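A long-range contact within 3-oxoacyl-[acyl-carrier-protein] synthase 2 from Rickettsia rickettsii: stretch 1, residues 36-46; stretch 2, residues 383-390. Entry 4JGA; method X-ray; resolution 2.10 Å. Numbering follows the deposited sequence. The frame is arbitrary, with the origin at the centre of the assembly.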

ATOM      1  N   SER A  36      -0.502 -18.752  20.232  1.00 15.19           N
ATOM      2  CA  SER A  36       0.673 -18.543  19.379  1.00 14.33           C
ATOM      3  C   SER A  36       1.943 -18.349  20.232  1.00 14.38           C
ATOM      4  O   SER A  36       2.980 -18.950  19.968  1.00 14.36           O
ATOM      5  CB  SER A  36       0.501 -17.333  18.442  1.00 13.33           C
ATOM      6  OG  SER A  36      -0.556 -17.490  17.529  1.00 13.32           O
ATOM      7  N   TRP A  37       1.846 -17.495  21.253  1.00 14.53           N
ATOM      8  CA  TRP A  37       3.011 -17.097  22.046  1.00 14.53           C
ATOM      9  C   TRP A  37       3.475 -18.253  22.916  1.00 15.43           C
ATOM     10  O   TRP A  37       4.674 -18.489  22.998  1.00 15.46           O
ATOM     11  CB  TRP A  37       2.705 -15.847  22.872  1.00 14.39           C
ATOM     12  CG  TRP A  37       3.817 -15.358  23.706  1.00 14.56           C
ATOM     13  CD1 TRP A  37       3.824 -15.216  25.075  1.00 15.35           C
ATOM     14  CD2 TRP A  37       5.110 -14.958  23.257  1.00 14.17           C
ATOM     15  NE1 TRP A  37       5.041 -14.756  25.485  1.00 15.41           N
ATOM     16  CE2 TRP A  37       5.848 -14.585  24.393  1.00 14.77           C
ATOM     17  CE3 TRP A  37       5.709 -14.864  21.997  1.00 13.45           C
ATOM     18  CZ2 TRP A  37       7.163 -14.114  24.304  1.00 14.76           C
ATOM     19  CZ3 TRP A  37       6.994 -14.417  21.909  1.00 13.39           C
ATOM     20  CH2 TRP A  37       7.720 -14.050  23.044  1.00 14.02           C
ATOM     21  N   LYS A  38       2.545 -19.000  23.528  1.00 16.31           N
ATOM     22  CA  LYS A  38       2.949 -20.211  24.259  1.00 17.40           C
ATOM     23  C   LYS A  38       3.736 -21.148  23.337  1.00 17.40           C
ATOM     24  O   LYS A  38       4.789 -21.662  23.720  1.00 17.92           O
ATOM     25  CB  LYS A  38       1.761 -20.959  24.915  1.00 18.51           C
ATOM     26  N   ASN A  39       3.229 -21.387  22.130  1.00 16.92           N
ATOM     27  CA  ASN A  39       3.919 -22.295  21.203  1.00 17.12           C
ATOM     28  C   ASN A  39       5.271 -21.804  20.715  1.00 16.57           C
ATOM     29  O   ASN A  39       6.224 -22.599  20.612  1.00 16.77           O
ATOM     30  CB  ASN A  39       3.021 -22.674  20.030  1.00 16.96           C
ATOM     31  CG  ASN A  39       1.975 -23.689  20.440  1.00 18.16           C
ATOM     32  OD1 ASN A  39       2.198 -24.478  21.349  1.00 19.19           O
ATOM     33  ND2 ASN A  39       0.847 -23.663  19.792  1.00 18.14           N
ATOM     34  N   ILE A  40       5.370 -20.496  20.460  1.00 15.84           N
ATOM     35  CA  ILE A  40       6.653 -19.893  20.113  1.00 15.58           C
ATOM     36  C   ILE A  40       7.676 -20.129  21.212  1.00 16.55           C
ATOM     37  O   ILE A  40       8.777 -20.669  20.980  1.00 16.75           O
ATOM     38  CB  ILE A  40       6.520 -18.382  19.869  1.00 14.74           C
ATOM     39  CG1 ILE A  40       5.804 -18.104  18.534  1.00 14.04           C
ATOM     40  CG2 ILE A  40       7.877 -17.690  19.936  1.00 14.64           C
ATOM     41  CD1 ILE A  40       6.568 -18.500  17.279  1.00 13.76           C
ATOM     42  N   VAL A  41       7.309 -19.744  22.422  1.00 17.22           N
ATOM     43  CA  VAL A  41       8.225 -19.879  23.563  1.00 18.24           C
ATOM     44  C   VAL A  41       8.602 -21.340  23.798  1.00 19.66           C
ATOM     45  O   VAL A  41       9.748 -21.647  24.179  1.00 20.54           O
ATOM     46  CB  VAL A  41       7.598 -19.190  24.796  1.00 18.54           C
ATOM     47  CG1 VAL A  41       8.245 -19.614  26.086  1.00 19.92           C
ATOM     48  CG2 VAL A  41       7.693 -17.670  24.626  1.00 17.83           C
ATOM     49  N   ASP A  42       7.637 -22.248  23.614  1.00 20.13           N
ATOM     50  CA  ASP A  42       7.863 -23.662  23.888  1.00 21.44           C
ATOM     51  C   ASP A  42       8.643 -24.358  22.778  1.00 21.06           C
ATOM     52  O   ASP A  42       8.933 -25.519  22.905  1.00 21.73           O
ATOM     53  CB  ASP A  42       6.537 -24.399  24.115  1.00 22.36           C
ATOM     54  CG  ASP A  42       5.857 -24.005  25.412  1.00 23.13           C
ATOM     55  OD1 ASP A  42       6.518 -23.417  26.288  1.00 23.62           O
ATOM     56  OD2 ASP A  42       4.662 -24.338  25.569  1.00 23.82           O
ATOM     57  N   GLY A  43       8.984 -23.657  21.711  1.00 19.75           N
ATOM     58  CA  GLY A  43       9.793 -24.246  20.679  1.00 19.74           C
ATOM     59  C   GLY A  43       9.001 -25.110  19.711  1.00 19.67           C
ATOM     60  O   GLY A  43       9.567 -25.970  19.068  1.00 19.87           O
ATOM     61  N   VAL A  44       7.706 -24.855  19.592  1.00 19.39           N
ATOM     62  CA  VAL A  44       6.836 -25.563  18.654  1.00 19.74           C
ATOM     63  C   VAL A  44       6.953 -24.939  17.268  1.00 18.91           C
ATOM     64  O   VAL A  44       7.065 -23.715  17.140  1.00 18.09           O
ATOM     65  CB  VAL A  44       5.362 -25.498  19.114  1.00 20.11           C
ATOM     66  CG1 VAL A  44       4.419 -26.098  18.076  1.00 20.20           C
ATOM     67  CG2 VAL A  44       5.184 -26.242  20.447  1.00 21.43           C
ATOM     68  N   SER A  45       6.930 -25.778  16.241  1.00 19.20           N
ATOM     69  CA  SER A  45       7.011 -25.347  14.848  1.00 18.63           C
ATOM     70  C   SER A  45       5.632 -25.440  14.235  1.00 18.70           C
ATOM     71  O   SER A  45       4.901 -26.375  14.540  1.00 19.56           O
ATOM     72  CB  SER A  45       7.982 -26.254  14.038  1.00 19.02           C
ATOM     73  OG  SER A  45       7.925 -25.953  12.644  1.00 18.32           O
ATOM     74  N   GLY A  46       5.275 -24.485  13.380  1.00 17.81           N
ATOM     75  CA  GLY A  46       4.022 -24.580  12.628  1.00 18.19           C
ATOM     76  C   GLY A  46       4.159 -24.893  11.144  1.00 18.06           C
ATOM     77  O   GLY A  46       3.231 -24.649  10.388  1.00 18.02           O
ATOM     78  N   GLN A 383       9.598 -11.159  29.614  1.00 15.57           N
ATOM     79  CA  GLN A 383      11.041 -11.187  29.896  1.00 15.97           C
ATOM     80  C   GLN A 383      11.630 -12.503  29.409  1.00 16.10           C
ATOM     81  O   GLN A 383      12.305 -13.249  30.123  1.00 16.82           O
ATOM     82  CB  GLN A 383      11.309 -10.960  31.381  1.00 17.04           C
ATOM     83  CG  GLN A 383      10.825  -9.607  31.884  1.00 17.03           C
ATOM     84  CD  GLN A 383      11.612  -8.452  31.278  1.00 16.62           C
ATOM     85  OE1 GLN A 383      12.772  -8.232  31.623  1.00 17.15           O
ATOM     86  NE2 GLN A 383      10.990  -7.730  30.356  1.00 15.72           N
ATOM     87  N   ILE A 384      11.373 -12.768  28.142  1.00 15.42           N
ATOM     88  CA  ILE A 384      11.875 -13.956  27.513  1.00 15.61           C
ATOM     89  C   ILE A 384      12.074 -13.733  26.022  1.00 14.91           C
ATOM     90  O   ILE A 384      11.261 -13.097  25.366  1.00 13.99           O
ATOM     91  CB  ILE A 384      10.964 -15.165  27.793  1.00 15.88           C
ATOM     92  CG1 ILE A 384      11.638 -16.452  27.354  1.00 16.28           C
ATOM     93  CG2 ILE A 384       9.625 -15.036  27.117  1.00 15.25           C
ATOM     94  CD1 ILE A 384      10.973 -17.679  27.948  1.00 16.99           C
ATOM     95  N   ALA A 385      13.189 -14.252  25.523  1.00 15.28           N
ATOM     96  CA  ALA A 385      13.515 -14.208  24.129  1.00 14.91           C
ATOM     97  C   ALA A 385      13.152 -15.554  23.516  1.00 15.17           C
ATOM     98  O   ALA A 385      13.593 -16.597  24.013  1.00 16.08           O
ATOM     99  CB  ALA A 385      15.014 -13.962  23.972  1.00 15.29           C
ATOM    100  N   PRO A 386      12.359 -15.544  22.450  1.00 14.53           N
ATOM    101  CA  PRO A 386      12.009 -16.771  21.765  1.00 14.75           C
ATOM    102  C   PRO A 386      13.209 -17.372  21.021  1.00 15.05           C
ATOM    103  O   PRO A 386      14.132 -16.639  20.649  1.00 15.32           O
ATOM    104  CB  PRO A 386      10.891 -16.330  20.817  1.00 13.91           C
ATOM    105  CG  PRO A 386      11.135 -14.906  20.576  1.00 13.42           C
ATOM    106  CD  PRO A 386      11.790 -14.356  21.804  1.00 13.76           C
ATOM    107  N   PRO A 387      13.219 -18.703  20.817  1.00 15.54           N
ATOM    108  CA  PRO A 387      14.366 -19.424  20.244  1.00 15.97           C
ATOM    109  C   PRO A 387      14.510 -19.313  18.713  1.00 15.44           C
ATOM    110  O   PRO A 387      13.530 -19.131  17.987  1.00 14.84           O
ATOM    111  CB  PRO A 387      14.066 -20.872  20.615  1.00 16.80           C
ATOM    112  CG  PRO A 387      12.574 -20.937  20.564  1.00 16.44           C
ATOM    113  CD  PRO A 387      12.085 -19.606  21.070  1.00 15.83           C
ATOM    114  N   THR A 388      15.742 -19.403  18.234  1.00 15.73           N
ATOM    115  CA  THR A 388      15.958 -19.721  16.842  1.00 15.58           C
ATOM    116  C   THR A 388      16.009 -21.249  16.770  1.00 16.46           C
ATOM    117  O   THR A 388      17.003 -21.891  17.133  1.00 17.00           O
ATOM    118  CB  THR A 388      17.252 -19.103  16.303  1.00 15.55           C
ATOM    119  OG1 THR A 388      17.227 -17.686  16.521  1.00 14.88           O
ATOM    120  CG2 THR A 388      17.380 -19.397  14.852  1.00 15.34           C
ATOM    121  N   LEU A 389      14.898 -21.831  16.340  1.00 16.61           N
ATOM    122  CA  LEU A 389      14.851 -23.271  16.117  1.00 17.52           C
ATOM    123  C   LEU A 389      15.805 -23.670  15.001  1.00 17.85           C
ATOM    124  O   LEU A 389      16.178 -22.846  14.127  1.00 17.14           O
ATOM    125  CB  LEU A 389      13.433 -23.721  15.777  1.00 17.48           C
ATOM    126  CG  LEU A 389      12.354 -23.462  16.842  1.00 17.37           C
ATOM    127  CD1 LEU A 389      11.037 -24.045  16.359  1.00 17.44           C
ATOM    128  CD2 LEU A 389      12.764 -24.079  18.173  1.00 18.36           C
ATOM    129  N   ASN A 390      16.218 -24.933  15.053  1.00 18.87           N
ATOM    130  CA  ASN A 390      17.048 -25.545  14.004  1.00 19.52           C
ATOM    131  C   ASN A 390      18.489 -25.027  13.894  1.00 19.67           C
ATOM    132  O   ASN A 390      19.212 -25.413  12.985  1.00 19.92           O
ATOM    133  CB  ASN A 390      16.354 -25.475  12.630  1.00 19.06           C
ATOM    134  CG  ASN A 390      15.046 -26.244  12.612  1.00 19.40           C
ATOM    135  OD1 ASN A 390      14.980 -27.343  13.146  1.00 20.50           O
ATOM    136  ND2 ASN A 390      13.993 -25.659  12.040  1.00 18.51           N
TER

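What does the helical part of stretch 1 offer first? No hydrogen bond crosses between the two stretches, so the contact rests on van der Waals packing, mostly apolar; the interface buries 369 Å² counting both sides. S36 lies out of reach, and W37 makes the first touch. Its CA-to-CB bond points sideways, but with chi1 at t the large indole carries its far end to the other stretch: CZ2 of W37 lies 3.9 Å from CG2 of I384, and its CH2 lies 4.3 Å from CD of P386. Both partners meet the ring obliquely. A tryptophan suits this place because its length bridges a gap that its CB does not close, while its NE1 is satisfied by a hydrogen bond to a residue just outside the stretches.

How does the next turn of the helix continue the packing? K38 and N39 stay out of reach, and the chain comes back into contact at I40, whose CG2 sits 3.4 Å from CB of P386, a tight fit between two buried side chains. The backbone joins in as well, for O of I40 lies 3.5 Å from CD of P387. O of I40 also accepts a hydrogen bond from N of G43 at 3.1 Å. V41 then packs CG1 against CD1 of I384 at 3.8 Å. With both chi angles at t, I384 is extended; CD1 of I384 packs on V41, and its CG2 lies near both W37 and V41. The proline rings suit their places by presenting compact carbon surfaces to the helix.

Why is there a glycine where the helix gives out? D42 points its CB away from the other stretch and takes no part. G43 follows with positive phi (81°) in a Schellman motif, its N bonded to O of I40 and N of V44 bonded to O of N39 at 2.9 Å. At these backbone angles a CB would be jammed against the preceding carbonyl oxygen, which by itself calls for glycine. The bare backbone still makes contact: CA of G43 is 4.3 Å from CG of P387, and its O is 3.6 Å from CD1 of L389.

What closes the contact beyond the turn? L389 directs its CB toward stretch 1, and its m, t rotamer brings CD1 against the departing chain. Besides G43, CD1 of L389 lies 4.1 Å from O of V44 and 4.4 Å from CB of S45. V44 points its CB away and contributes backbone, whereas the CA-to-CB bond of S45 points toward stretch 2, its OG being hydrogen-bonded to a residue just outside the stretches. By G46 the two chains have parted.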